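Local coordinates for protein alkaline phosphatase (Thermus thermophilus, PDB 7KWD) that probably removes phosphate groups from its substrates as a homodimeric alkaline phosphatase, using two zinc ions and one magnesium ion at each active site, at residues 81-86 against 453-458; 142-147 against 183-188; 161-166 against 190-195. One frame throughout, in Å; residues are numbered along the deposited sequence.

Interaction 1: residues 81-86 against 453-458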
ATOM      1  N   GLY A  81      -2.820   9.199  -9.612  1.00 22.75           N
ATOM      2  CA  GLY A  81      -3.333   9.396  -8.277  1.00 16.81           C
ATOM      3  C   GLY A  81      -3.850   8.065  -7.746  1.00 20.18           C
ATOM      4  O   GLY A  81      -3.342   7.004  -8.059  1.00 20.44           O
ATOM      5  N   LEU A  82      -4.883   8.189  -6.920  1.00 20.81           N
ATOM      6  CA  LEU A  82      -5.316   7.123  -6.051  1.00 19.88           C
ATOM      7  C   LEU A  82      -6.826   7.028  -6.114  1.00 21.25           C
ATOM      8  O   LEU A  82      -7.510   8.065  -6.140  1.00 16.29           O
ATOM      9  CB  LEU A  82      -4.905   7.400  -4.609  1.00 16.68           C
ATOM     10  CG  LEU A  82      -3.422   7.406  -4.261  1.00 22.07           C
ATOM     11  CD1 LEU A  82      -3.232   7.769  -2.773  1.00 23.30           C
ATOM     12  CD2 LEU A  82      -2.813   6.084  -4.601  1.00 22.45           C
ATOM     13  N   ILE A  83      -7.350   5.800  -6.102  1.00 23.60           N
ATOM     14  CA  ILE A  83      -8.783   5.616  -5.948  1.00 17.63           C
ATOM     15  C   ILE A  83      -9.099   4.904  -4.639  1.00 19.12           C
ATOM     16  O   ILE A  83      -8.415   3.953  -4.249  1.00 20.26           O
ATOM     17  CB  ILE A  83      -9.413   4.861  -7.127  1.00 21.98           C
ATOM     18  CG1 ILE A  83      -8.644   3.577  -7.428  1.00 23.41           C
ATOM     19  CG2 ILE A  83      -9.514   5.761  -8.373  1.00 23.33           C
ATOM     20  CD1 ILE A  83      -9.466   2.658  -8.282  1.00 21.44           C
ATOM     21  N   ASN A  84     -10.188   5.340  -3.993  1.00 22.51           N
ATOM     22  CA  ASN A  84     -10.826   4.559  -2.936  1.00 22.77           C
ATOM     23  C   ASN A  84     -11.656   3.440  -3.566  1.00 27.51           C
ATOM     24  O   ASN A  84     -12.355   3.645  -4.567  1.00 24.20           O
ATOM     25  CB  ASN A  84     -11.705   5.460  -2.059  1.00 22.68           C
ATOM     26  CG  ASN A  84     -10.932   6.098  -0.926  1.00 22.97           C
ATOM     27  OD1 ASN A  84     -10.008   5.499  -0.354  1.00 21.69           O
ATOM     28  ND2 ASN A  84     -11.293   7.326  -0.588  1.00 22.21           N
ATOM     29  N   THR A  85     -11.558   2.238  -2.986  1.00 21.00           N
ATOM     30  CA  THR A  85     -12.145   1.056  -3.602  1.00 23.78           C
ATOM     31  C   THR A  85     -13.331   0.494  -2.835  1.00 23.79           C
ATOM     32  O   THR A  85     -13.907  -0.512  -3.264  1.00 24.67           O
ATOM     33  CB  THR A  85     -11.092  -0.035  -3.723  1.00 20.27           C
ATOM     34  OG1 THR A  85     -10.589  -0.331  -2.398  1.00 19.95           O
ATOM     35  CG2 THR A  85      -9.967   0.434  -4.604  1.00 18.26           C
ATOM     36  N   TYR A  86     -13.679   1.074  -1.698  1.00 21.70           N
ATOM     37  CA  TYR A  86     -14.772   0.517  -0.917  1.00 24.59           C
ATOM     38  C   TYR A  86     -16.070   0.448  -1.718  1.00 27.46           C
ATOM     39  O   TYR A  86     -16.369   1.289  -2.574  1.00 24.23           O
ATOM     40  CB  TYR A  86     -14.983   1.302   0.365  1.00 25.77           C
ATOM     41  CG  TYR A  86     -15.158   2.791   0.269  1.00 27.21           C
ATOM     42  CD1 TYR A  86     -16.408   3.360   0.060  1.00 30.55           C
ATOM     43  CD2 TYR A  86     -14.087   3.635   0.494  1.00 32.03           C
ATOM     44  CE1 TYR A  86     -16.566   4.751   0.030  1.00 25.71           C
ATOM     45  CE2 TYR A  86     -14.232   4.991   0.466  1.00 32.44           C
ATOM     46  CZ  TYR A  86     -15.477   5.545   0.235  1.00 32.95           C
ATOM     47  OH  TYR A  86     -15.613   6.906   0.217  1.00 39.34           O
ATOM     48  N   GLY A 453      -5.044  13.525  -7.430  1.00 16.46           N
ATOM     49  CA  GLY A 453      -5.171  13.274  -6.022  1.00 25.68           C
ATOM     50  C   GLY A 453      -5.919  11.986  -5.745  1.00 23.67           C
ATOM     51  O   GLY A 453      -5.856  11.006  -6.511  1.00 20.62           O
ATOM     52  N   LEU A 454      -6.615  11.981  -4.602  1.00 19.56           N
ATOM     53  CA  LEU A 454      -7.359  10.824  -4.115  1.00 19.79           C
ATOM     54  C   LEU A 454      -8.796  11.015  -4.542  1.00 18.90           C
ATOM     55  O   LEU A 454      -9.448  11.952  -4.082  1.00 19.43           O
ATOM     56  CB  LEU A 454      -7.278  10.674  -2.603  1.00 19.95           C
ATOM     57  CG  LEU A 454      -8.223   9.615  -2.025  1.00 22.20           C
ATOM     58  CD1 LEU A 454      -7.830   8.205  -2.463  1.00 26.79           C
ATOM     59  CD2 LEU A 454      -8.256   9.676  -0.530  1.00 21.30           C
ATOM     60  N   VAL A 455      -9.280  10.142  -5.434  1.00 18.65           N
ATOM     61  CA  VAL A 455     -10.643  10.213  -5.931  1.00 20.11           C
ATOM     62  C   VAL A 455     -11.350   8.929  -5.567  1.00 21.81           C
ATOM     63  O   VAL A 455     -10.737   7.965  -5.119  1.00 22.42           O
ATOM     64  CB  VAL A 455     -10.720  10.443  -7.451  1.00 19.51           C
ATOM     65  CG1 VAL A 455      -9.986  11.707  -7.845  1.00 22.85           C
ATOM     66  CG2 VAL A 455     -10.230   9.232  -8.214  1.00 21.11           C
ATOM     67  N   ASP A 456     -12.645   8.911  -5.797  1.00 20.42           N
ATOM     68  CA  ASP A 456     -13.420   7.699  -5.563  1.00 21.18           C
ATOM     69  C   ASP A 456     -13.364   6.827  -6.800  1.00 22.73           C
ATOM     70  O   ASP A 456     -13.227   7.324  -7.916  1.00 19.37           O
ATOM     71  CB  ASP A 456     -14.863   8.033  -5.206  1.00 20.28           C
ATOM     72  CG  ASP A 456     -15.620   6.830  -4.706  1.00 23.56           C
ATOM     73  OD1 ASP A 456     -15.259   6.319  -3.620  1.00 22.74           O
ATOM     74  OD2 ASP A 456     -16.551   6.394  -5.413  1.00 22.47           O
ATOM     75  N   ASN A 457     -13.472   5.503  -6.605  1.00 20.32           N
ATOM     76  CA  ASN A 457     -13.391   4.655  -7.790  1.00 21.52           C
ATOM     77  C   ASN A 457     -14.505   4.989  -8.783  1.00 20.27           C
ATOM     78  O   ASN A 457     -14.317   4.835 -10.001  1.00 17.10           O
ATOM     79  CB  ASN A 457     -13.347   3.172  -7.396  1.00 20.17           C
ATOM     80  CG  ASN A 457     -14.530   2.686  -6.550  1.00 24.95           C
ATOM     81  OD1 ASN A 457     -15.450   3.426  -6.185  1.00 22.46           O
ATOM     82  ND2 ASN A 457     -14.492   1.404  -6.239  1.00 22.20           N
ATOM     83  N   THR A 458     -15.631   5.529  -8.306  1.00 19.56           N
ATOM     84  CA  THR A 458     -16.689   5.892  -9.243  1.00 23.50           C
ATOM     85  C   THR A 458     -16.254   7.006 -10.182  1.00 24.96           C
ATOM     86  O   THR A 458     -16.893   7.235 -11.208  1.00 21.60           O
ATOM     87  CB  THR A 458     -17.960   6.358  -8.532  1.00 25.24           C
ATOM     88  OG1 THR A 458     -17.652   7.385  -7.571  1.00 18.94           O
ATOM     89  CG2 THR A 458     -18.610   5.167  -7.828  1.00 22.48           C
TER
HETATM   90  O   HOH W   1     -13.874   8.003  -1.923  1.00 20.96           O
HETATM   91  O   HOH W   2     -16.202  -0.949  -5.039  1.00 22.40           O
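I83 and V455 meet methyl to methyl, CG2 against CG2 at 3.5 Å, their side chains crossing obliquely on one face of a parallel strand pair. Beyond the strand, I83 CD1 packs on N457 CB, the two side chains at about a right angle. On the other face, L454 turns its CG anti to the backbone N (chi1 171°), and its branches spread between two partners: L454 CD1 packs on L82 CB at 3.7 Å, and L454 CD2 lies 3.8 Å from N84 ND2, the side chains of N84 and L454 crossing at about a right angle. Backbone bonds alternate between the strands, L82 N to G453 O, V455 N to L82 O at a nearly straight 2.8 Å, and N84 N to V455 O. At the far end a water links Y86 OH, N84 ND2 and D456 OD1. The Y86 and D456 side chains cross at about a right angle, ring and carboxylate planes 54° apart. K107 pairs with D456 OD1 and also reaches N457 OD1, while D456 OD2 caps T458 N ahead of helix 459-468. Q58 NE2 of the second subunit donates to N84 OD1, and W51 and Y54 of that subunit pack on L82 and L454. I83 packs on F102 of helix 95-104, on V438 and L440 of the antiparallel neighbour strand 438-443 and on V315 of strand 310-325, where T85 touches the zinc ligand H318.

Interaction 2: residues 142-147 against 183-188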
ATOM      1  N   THR A 142      -8.235 -13.776 -17.136  1.00 23.41           N
ATOM      2  CA  THR A 142      -9.248 -14.586 -16.488  1.00 24.21           C
ATOM      3  C   THR A 142     -10.126 -15.247 -17.549  1.00 24.00           C
ATOM      4  O   THR A 142      -9.973 -15.005 -18.758  1.00 24.63           O
ATOM      5  CB  THR A 142     -10.114 -13.741 -15.545  1.00 22.23           C
ATOM      6  OG1 THR A 142     -10.877 -12.805 -16.320  1.00 23.97           O
ATOM      7  CG2 THR A 142      -9.259 -12.975 -14.518  1.00 24.70           C
ATOM      8  N   THR A 143     -11.091 -16.060 -17.092  1.00 27.54           N
ATOM      9  CA  THR A 143     -12.211 -16.427 -17.948  1.00 23.55           C
ATOM     10  C   THR A 143     -12.774 -15.155 -18.563  1.00 24.11           C
ATOM     11  O   THR A 143     -12.857 -14.110 -17.911  1.00 27.48           O
ATOM     12  CB  THR A 143     -13.304 -17.164 -17.171  1.00 21.22           C
ATOM     13  OG1 THR A 143     -13.676 -16.384 -16.046  1.00 27.59           O
ATOM     14  CG2 THR A 143     -12.804 -18.538 -16.701  1.00 25.96           C
ATOM     15  N   VAL A 144     -13.113 -15.233 -19.850  1.00 22.70           N
ATOM     16  CA  VAL A 144     -13.488 -14.028 -20.565  1.00 22.69           C
ATOM     17  C   VAL A 144     -14.792 -13.457 -20.032  1.00 25.71           C
ATOM     18  O   VAL A 144     -15.056 -12.254 -20.193  1.00 24.35           O
ATOM     19  CB  VAL A 144     -13.539 -14.362 -22.066  1.00 25.01           C
ATOM     20  CG1 VAL A 144     -14.789 -15.233 -22.388  1.00 26.57           C
ATOM     21  CG2 VAL A 144     -13.530 -13.082 -22.853  1.00 31.34           C
ATOM     22  N   THR A 145     -15.595 -14.295 -19.376  1.00 21.17           N
ATOM     23  CA  THR A 145     -16.877 -13.965 -18.773  1.00 20.92           C
ATOM     24  C   THR A 145     -16.734 -13.527 -17.304  1.00 20.24           C
ATOM     25  O   THR A 145     -17.736 -13.346 -16.601  1.00 20.17           O
ATOM     26  CB  THR A 145     -17.780 -15.216 -18.860  1.00 22.20           C
ATOM     27  OG1 THR A 145     -17.018 -16.320 -18.341  1.00 24.47           O
ATOM     28  CG2 THR A 145     -18.181 -15.571 -20.282  1.00 26.13           C
ATOM     29  N   HIS A 146     -15.516 -13.362 -16.821  1.00 23.46           N
ATOM     30  CA  HIS A 146     -15.305 -13.015 -15.424  1.00 21.17           C
ATOM     31  C   HIS A 146     -15.768 -11.585 -15.139  1.00 23.43           C
ATOM     32  O   HIS A 146     -16.167 -10.831 -16.028  1.00 22.36           O
ATOM     33  CB  HIS A 146     -13.836 -13.219 -15.075  1.00 23.50           C
ATOM     34  CG  HIS A 146     -13.591 -13.626 -13.658  1.00 23.84           C
ATOM     35  ND1 HIS A 146     -12.809 -12.876 -12.804  1.00 27.57           N
ATOM     36  CD2 HIS A 146     -13.981 -14.725 -12.956  1.00 28.44           C
ATOM     37  CE1 HIS A 146     -12.747 -13.483 -11.628  1.00 34.51           C
ATOM     38  NE2 HIS A 146     -13.445 -14.606 -11.694  1.00 32.54           N
ATOM     39  N   ALA A 147     -15.749 -11.239 -13.849  1.00 20.36           N
ATOM     40  CA  ALA A 147     -16.469 -10.057 -13.383  1.00 21.48           C
ATOM     41  C   ALA A 147     -15.952  -8.780 -14.017  1.00 20.14           C
ATOM     42  O   ALA A 147     -16.738  -7.904 -14.388  1.00 18.94           O
ATOM     43  CB  ALA A 147     -16.357  -9.938 -11.872  1.00 24.56           C
ATOM     44  N   ARG A 183     -14.958 -23.873 -20.444  1.00 25.03           N
ATOM     45  CA  ARG A 183     -16.034 -24.560 -19.745  1.00 26.75           C
ATOM     46  C   ARG A 183     -17.389 -23.883 -19.929  1.00 28.85           C
ATOM     47  O   ARG A 183     -18.419 -24.545 -19.720  1.00 28.10           O
ATOM     48  CB  ARG A 183     -15.685 -24.695 -18.256  1.00 28.32           C
ATOM     49  CG  ARG A 183     -15.768 -23.421 -17.411  1.00 34.48           C
ATOM     50  CD  ARG A 183     -15.092 -23.587 -16.006  1.00 32.27           C
ATOM     51  NE  ARG A 183     -16.057 -24.125 -15.055  1.00 54.34           N
ATOM     52  CZ  ARG A 183     -16.320 -23.625 -13.847  1.00 59.26           C
ATOM     53  NH1 ARG A 183     -15.685 -22.546 -13.387  1.00 47.27           N
ATOM     54  NH2 ARG A 183     -17.244 -24.214 -13.096  1.00 71.01           N
ATOM     55  N   PHE A 184     -17.427 -22.604 -20.333  1.00 27.27           N
ATOM     56  CA  PHE A 184     -18.685 -21.884 -20.508  1.00 26.89           C
ATOM     57  C   PHE A 184     -19.118 -21.793 -21.969  1.00 24.65           C
ATOM     58  O   PHE A 184     -20.207 -21.265 -22.254  1.00 27.06           O
ATOM     59  CB  PHE A 184     -18.598 -20.466 -19.883  1.00 24.46           C
ATOM     60  CG  PHE A 184     -18.094 -20.473 -18.469  1.00 24.99           C
ATOM     61  CD1 PHE A 184     -18.792 -21.144 -17.479  1.00 22.77           C
ATOM     62  CD2 PHE A 184     -16.910 -19.824 -18.131  1.00 24.40           C
ATOM     63  CE1 PHE A 184     -18.302 -21.195 -16.179  1.00 29.20           C
ATOM     64  CE2 PHE A 184     -16.426 -19.846 -16.850  1.00 24.43           C
ATOM     65  CZ  PHE A 184     -17.120 -20.531 -15.856  1.00 29.16           C
ATOM     66  N   PHE A 185     -18.332 -22.328 -22.900  1.00 20.51           N
ATOM     67  CA  PHE A 185     -18.676 -22.248 -24.315  1.00 26.22           C
ATOM     68  C   PHE A 185     -18.776 -23.602 -25.000  1.00 23.56           C
ATOM     69  O   PHE A 185     -19.544 -23.753 -25.950  1.00 24.55           O
ATOM     70  CB  PHE A 185     -17.621 -21.412 -25.062  1.00 25.02           C
ATOM     71  CG  PHE A 185     -17.616 -19.952 -24.693  1.00 29.13           C
ATOM     72  CD1 PHE A 185     -16.954 -19.516 -23.551  1.00 26.66           C
ATOM     73  CD2 PHE A 185     -18.246 -19.013 -25.500  1.00 24.17           C
ATOM     74  CE1 PHE A 185     -16.927 -18.152 -23.213  1.00 23.98           C
ATOM     75  CE2 PHE A 185     -18.234 -17.664 -25.158  1.00 29.24           C
ATOM     76  CZ  PHE A 185     -17.576 -17.245 -24.008  1.00 24.28           C
ATOM     77  N   ASN A 186     -18.039 -24.562 -24.541  1.00 25.69           N
ATOM     78  CA  ASN A 186     -17.891 -25.878 -25.157  1.00 23.37           C
ATOM     79  C   ASN A 186     -19.108 -26.744 -24.878  1.00 26.92           C
ATOM     80  O   ASN A 186     -19.468 -26.935 -23.709  1.00 21.24           O
ATOM     81  CB  ASN A 186     -16.627 -26.492 -24.540  1.00 24.39           C
ATOM     82  CG  ASN A 186     -16.190 -27.768 -25.195  1.00 31.77           C
ATOM     83  OD1 ASN A 186     -16.969 -28.512 -25.772  1.00 27.89           O
ATOM     84  ND2 ASN A 186     -14.915 -28.041 -25.056  1.00 26.10           N
ATOM     85  N   PRO A 187     -19.766 -27.291 -25.912  1.00 27.68           N
ATOM     86  CA  PRO A 187     -20.962 -28.129 -25.653  1.00 28.31           C
ATOM     87  C   PRO A 187     -20.674 -29.317 -24.765  1.00 23.70           C
ATOM     88  O   PRO A 187     -21.575 -29.819 -24.082  1.00 32.30           O
ATOM     89  CB  PRO A 187     -21.414 -28.597 -27.048  1.00 25.72           C
ATOM     90  CG  PRO A 187     -20.237 -28.417 -27.944  1.00 32.48           C
ATOM     91  CD  PRO A 187     -19.376 -27.289 -27.334  1.00 29.69           C
ATOM     92  N   ALA A 188     -19.436 -29.757 -24.711  1.00 26.83           N
ATOM     93  CA  ALA A 188     -19.062 -30.872 -23.863  1.00 29.76           C
ATOM     94  C   ALA A 188     -18.797 -30.480 -22.421  1.00 33.44           C
ATOM     95  O   ALA A 188     -18.459 -31.362 -21.628  1.00 32.30           O
ATOM     96  CB  ALA A 188     -17.798 -31.536 -24.432  1.00 29.03           C
TER
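With CG anti to the carbonyl carbon in both F184 (chi1 -51°) and F185 (chi1 -68°), two consecutive phenylalanines present their rings to the turn at 143-146. The F184 ring takes the two threonines. T143 CG2 comes to its edge, near the ring plane, 3.9 Å from F184 CE2, and the two side chains cross at about a right angle. T145 OG1 lies 3.5 Å from F184 CD2, but its polar partner is E162, whose OE2 is bonded by the hydroxyls of both T143 and T145. F185 takes V144 and the methyl of T145: V144 CG1 packs on F185 CE1 at 3.7 Å, and T145 CG2 meets the same end of the ring tip to tip. No hydrogen bond links the two segments, which meet by packing alone. The type I turn is closed by H146 N to T143 O at 3.0 Å, and T142 OG1 reaches that oxygen from the opposite face of its plane. H146, predicted to be a magnesium ligand, stands at the N-cap of helix 147-153. Helix 162-172 packs against both segments, with E162 against F184, A166 against F185, and I165 and Y169 against T145.

Interaction 3: residues 161-166 against 190-195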
ATOM      1  N   ALA A 161     -22.614 -16.731 -12.682  1.00 30.11           N
ATOM      2  CA  ALA A 161     -23.415 -17.395 -13.703  1.00 33.98           C
ATOM      3  C   ALA A 161     -22.771 -17.216 -15.077  1.00 27.09           C
ATOM      4  O   ALA A 161     -23.334 -16.646 -16.009  1.00 28.79           O
ATOM      5  CB  ALA A 161     -24.837 -16.853 -13.663  1.00 27.47           C
ATOM      6  N   GLU A 162     -21.536 -17.700 -15.186  1.00 30.98           N
ATOM      7  CA  GLU A 162     -20.763 -17.390 -16.389  1.00 25.23           C
ATOM      8  C   GLU A 162     -21.250 -18.147 -17.600  1.00 24.29           C
ATOM      9  O   GLU A 162     -21.023 -17.689 -18.733  1.00 28.77           O
ATOM     10  CB  GLU A 162     -19.285 -17.689 -16.144  1.00 24.83           C
ATOM     11  CG  GLU A 162     -18.694 -16.735 -15.085  1.00 30.19           C
ATOM     12  CD  GLU A 162     -17.192 -16.928 -14.884  1.00 25.47           C
ATOM     13  OE1 GLU A 162     -16.812 -17.455 -13.808  1.00 25.62           O
ATOM     14  OE2 GLU A 162     -16.422 -16.572 -15.816  1.00 23.23           O
ATOM     15  N   GLU A 163     -21.929 -19.285 -17.411  1.00 30.02           N
ATOM     16  CA  GLU A 163     -22.535 -19.964 -18.551  1.00 25.98           C
ATOM     17  C   GLU A 163     -23.582 -19.067 -19.195  1.00 29.42           C
ATOM     18  O   GLU A 163     -23.636 -18.917 -20.424  1.00 27.47           O
ATOM     19  CB  GLU A 163     -23.126 -21.306 -18.093  1.00 33.09           C
ATOM     20  CG  GLU A 163     -23.245 -22.309 -19.220  1.00 37.70           C
ATOM     21  CD  GLU A 163     -23.663 -23.715 -18.787  1.00 30.18           C
ATOM     22  OE1 GLU A 163     -24.738 -24.160 -19.282  1.00 32.44           O
ATOM     23  OE2 GLU A 163     -22.918 -24.348 -17.997  1.00 31.73           O
ATOM     24  N   ARG A 164     -24.382 -18.405 -18.373  1.00 27.14           N
ATOM     25  CA  ARG A 164     -25.364 -17.455 -18.888  1.00 25.95           C
ATOM     26  C   ARG A 164     -24.690 -16.202 -19.443  1.00 33.12           C
ATOM     27  O   ARG A 164     -25.096 -15.686 -20.495  1.00 27.18           O
ATOM     28  CB  ARG A 164     -26.338 -17.103 -17.755  1.00 28.13           C
ATOM     29  CG  ARG A 164     -27.321 -15.950 -18.035  1.00 31.80           C
ATOM     30  CD  ARG A 164     -28.173 -16.172 -19.299  1.00 38.18           C
ATOM     31  NE  ARG A 164     -28.965 -14.977 -19.576  1.00 40.41           N
ATOM     32  CZ  ARG A 164     -29.240 -14.489 -20.788  1.00 38.07           C
ATOM     33  NH1 ARG A 164     -28.805 -15.098 -21.885  1.00 37.57           N
ATOM     34  NH2 ARG A 164     -29.955 -13.368 -20.885  1.00 39.94           N
ATOM     35  N   ILE A 165     -23.663 -15.696 -18.746  1.00 27.73           N
ATOM     36  CA  ILE A 165     -22.943 -14.508 -19.204  1.00 29.31           C
ATOM     37  C   ILE A 165     -22.385 -14.722 -20.618  1.00 21.91           C
ATOM     38  O   ILE A 165     -22.442 -13.829 -21.460  1.00 23.40           O
ATOM     39  CB  ILE A 165     -21.841 -14.159 -18.180  1.00 23.41           C
ATOM     40  CG1 ILE A 165     -22.474 -13.652 -16.868  1.00 25.18           C
ATOM     41  CG2 ILE A 165     -20.905 -13.065 -18.714  1.00 28.68           C
ATOM     42  CD1 ILE A 165     -21.479 -13.583 -15.703  1.00 24.72           C
ATOM     43  N   ALA A 166     -21.884 -15.919 -20.906  1.00 23.53           N
ATOM     44  CA  ALA A 166     -21.394 -16.216 -22.251  1.00 27.16           C
ATOM     45  C   ALA A 166     -22.492 -16.053 -23.289  1.00 28.01           C
ATOM     46  O   ALA A 166     -22.239 -15.585 -24.409  1.00 23.33           O
ATOM     47  CB  ALA A 166     -20.811 -17.639 -22.293  1.00 26.67           C
ATOM     48  N   ARG A 190     -20.528 -27.141 -20.957  1.00 28.65           N
ATOM     49  CA  ARG A 190     -21.716 -26.427 -20.531  1.00 27.35           C
ATOM     50  C   ARG A 190     -22.772 -27.378 -19.974  1.00 31.77           C
ATOM     51  O   ARG A 190     -23.007 -28.467 -20.506  1.00 28.77           O
ATOM     52  CB  ARG A 190     -22.282 -25.650 -21.719  1.00 24.57           C
ATOM     53  CG  ARG A 190     -21.469 -24.398 -22.100  1.00 26.77           C
ATOM     54  CD  ARG A 190     -22.165 -23.596 -23.219  1.00 24.50           C
ATOM     55  NE  ARG A 190     -23.535 -23.227 -22.861  1.00 23.30           N
ATOM     56  CZ  ARG A 190     -23.880 -22.041 -22.368  1.00 28.14           C
ATOM     57  NH1 ARG A 190     -22.961 -21.096 -22.157  1.00 30.34           N
ATOM     58  NH2 ARG A 190     -25.130 -21.807 -22.086  1.00 29.02           N
ATOM     59  N   LYS A 191     -23.442 -26.934 -18.918  1.00 30.53           N
ATOM     60  CA  LYS A 191     -24.460 -27.769 -18.289  1.00 28.60           C
ATOM     61  C   LYS A 191     -25.619 -28.021 -19.230  1.00 31.24           C
ATOM     62  O   LYS A 191     -26.223 -29.098 -19.181  1.00 26.98           O
ATOM     63  CB  LYS A 191     -24.944 -27.123 -16.989  1.00 29.01           C
ATOM     64  CG  LYS A 191     -23.821 -26.891 -15.982  1.00 35.28           C
ATOM     65  CD  LYS A 191     -24.376 -26.253 -14.703  1.00 36.00           C
ATOM     66  CE  LYS A 191     -23.289 -25.555 -13.917  1.00 43.71           C
ATOM     67  NZ  LYS A 191     -22.831 -26.494 -12.892  1.00 51.26           N
ATOM     68  N   ASP A 192     -25.919 -27.078 -20.110  1.00 26.98           N
ATOM     69  CA  ASP A 192     -27.001 -27.238 -21.057  1.00 27.98           C
ATOM     70  C   ASP A 192     -26.568 -27.898 -22.356  1.00 26.94           C
ATOM     71  O   ASP A 192     -27.394 -28.024 -23.256  1.00 28.85           O
ATOM     72  CB  ASP A 192     -27.661 -25.870 -21.350  1.00 29.77           C
ATOM     73  CG  ASP A 192     -26.743 -24.899 -22.125  1.00 29.81           C
ATOM     74  OD1 ASP A 192     -25.608 -25.259 -22.490  1.00 22.71           O
ATOM     75  OD2 ASP A 192     -27.177 -23.757 -22.380  1.00 28.08           O
ATOM     76  N   GLY A 193     -25.310 -28.321 -22.474  1.00 28.82           N
ATOM     77  CA  GLY A 193     -24.816 -28.971 -23.680  1.00 30.10           C
ATOM     78  C   GLY A 193     -24.834 -28.156 -24.963  1.00 33.19           C
ATOM     79  O   GLY A 193     -24.565 -28.679 -26.043  1.00 30.67           O
ATOM     80  N   LYS A 194     -25.139 -26.870 -24.875  1.00 25.60           N
ATOM     81  CA  LYS A 194     -25.220 -26.027 -26.069  1.00 26.46           C
ATOM     82  C   LYS A 194     -23.837 -25.724 -26.643  1.00 28.78           C
ATOM     83  O   LYS A 194     -22.902 -25.429 -25.900  1.00 24.17           O
ATOM     84  CB  LYS A 194     -25.936 -24.734 -25.684  1.00 35.20           C
ATOM     85  CG  LYS A 194     -26.433 -23.866 -26.810  1.00 43.19           C
ATOM     86  CD  LYS A 194     -26.904 -22.495 -26.248  1.00 56.97           C
ATOM     87  CE  LYS A 194     -28.296 -22.566 -25.578  1.00 71.53           C
ATOM     88  NZ  LYS A 194     -29.084 -21.303 -25.765  1.00 71.25           N
ATOM     89  N   ASP A 195     -23.707 -25.748 -27.987  1.00 24.71           N
ATOM     90  CA  ASP A 195     -22.434 -25.382 -28.648  1.00 34.73           C
ATOM     91  C   ASP A 195     -22.434 -23.870 -28.904  1.00 27.68           C
ATOM     92  O   ASP A 195     -22.810 -23.390 -29.977  1.00 27.93           O
ATOM     93  CB  ASP A 195     -22.236 -26.177 -29.939  1.00 30.12           C
ATOM     94  CG  ASP A 195     -20.879 -25.916 -30.618  1.00 35.70           C
ATOM     95  OD1 ASP A 195     -20.206 -24.931 -30.250  1.00 31.66           O
ATOM     96  OD2 ASP A 195     -20.475 -26.715 -31.520  1.00 30.55           O
TER
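The first turn of helix 162-172 faces a type I beta turn running from R190 to G193, with the CA atoms of E163 and R190 6.8 Å apart. E163 bridges the gap with its CG anti to the backbone N (chi1 -156°) and the chain extended beyond, which carries the carboxylate to the backbone of the turn. There each oxygen takes an N-H on its syn side: K191 N gives E163 OE2 a nearly straight bond of 2.8 Å, and D192 N reaches E163 OE1 at a longer 3.3 Å. The R190 chain bends at chi3 (56°), and the guanidinium lies with one face against E163 CG, which sits over its centre, while R190 NH1 donates to E163 O at 2.9 Å. E163 OE1 and R190 NH2 form a long salt bridge of 3.7 Å, charges only, with no N-H aimed at the oxygen. D192 is held differently. R190 grips it side-on, R190 NE to D192 OD1 at 2.9 Å and R190 NH2 to D192 OD2 at 2.8 Å, and OD1 also accepts K194 N from the opposite face, the bond that defines an Asx turn. E163, R190 and D192 thus form a salt-bridge network within the alkaline phosphatase fold, joining a helix to the loop that leads into helix 196-202. The positive guanidinium is likely to ease the approach of E163 OE1 and D192 OD1, two like charges 3.5 Å apart. An alanine in place of R190 would probably leave D192 without its charge mate and E163 O without this donor. R190 NH1 also donates to F184 O, and NH2 pairs with E167 farther along the helix, while L196 of helix 196-202 packs on R190 and A166.

In the fold
Read from the N terminus, the chain first lays down residues 81-86, whose partner at 453-458 arrives only some 370 residues later; interaction 1 therefore closes a very long loop that holds both other contacts. Inside it come 142-147, then 161-166, then 183-188 and 190-195, so that interactions 2 and 3 alternate and cross. Their centres are 8 Å apart, and they touch through E162 and the 183-195 loop. Interaction 1 lies on the other side of the chain's centre from interaction 2, with centres 31 Å apart, and joins strands at the subunit interface. Interaction 2 ties two loops near the magnesium ion, and interaction 3 joins helix 162-172 to the loop before helix 196-202.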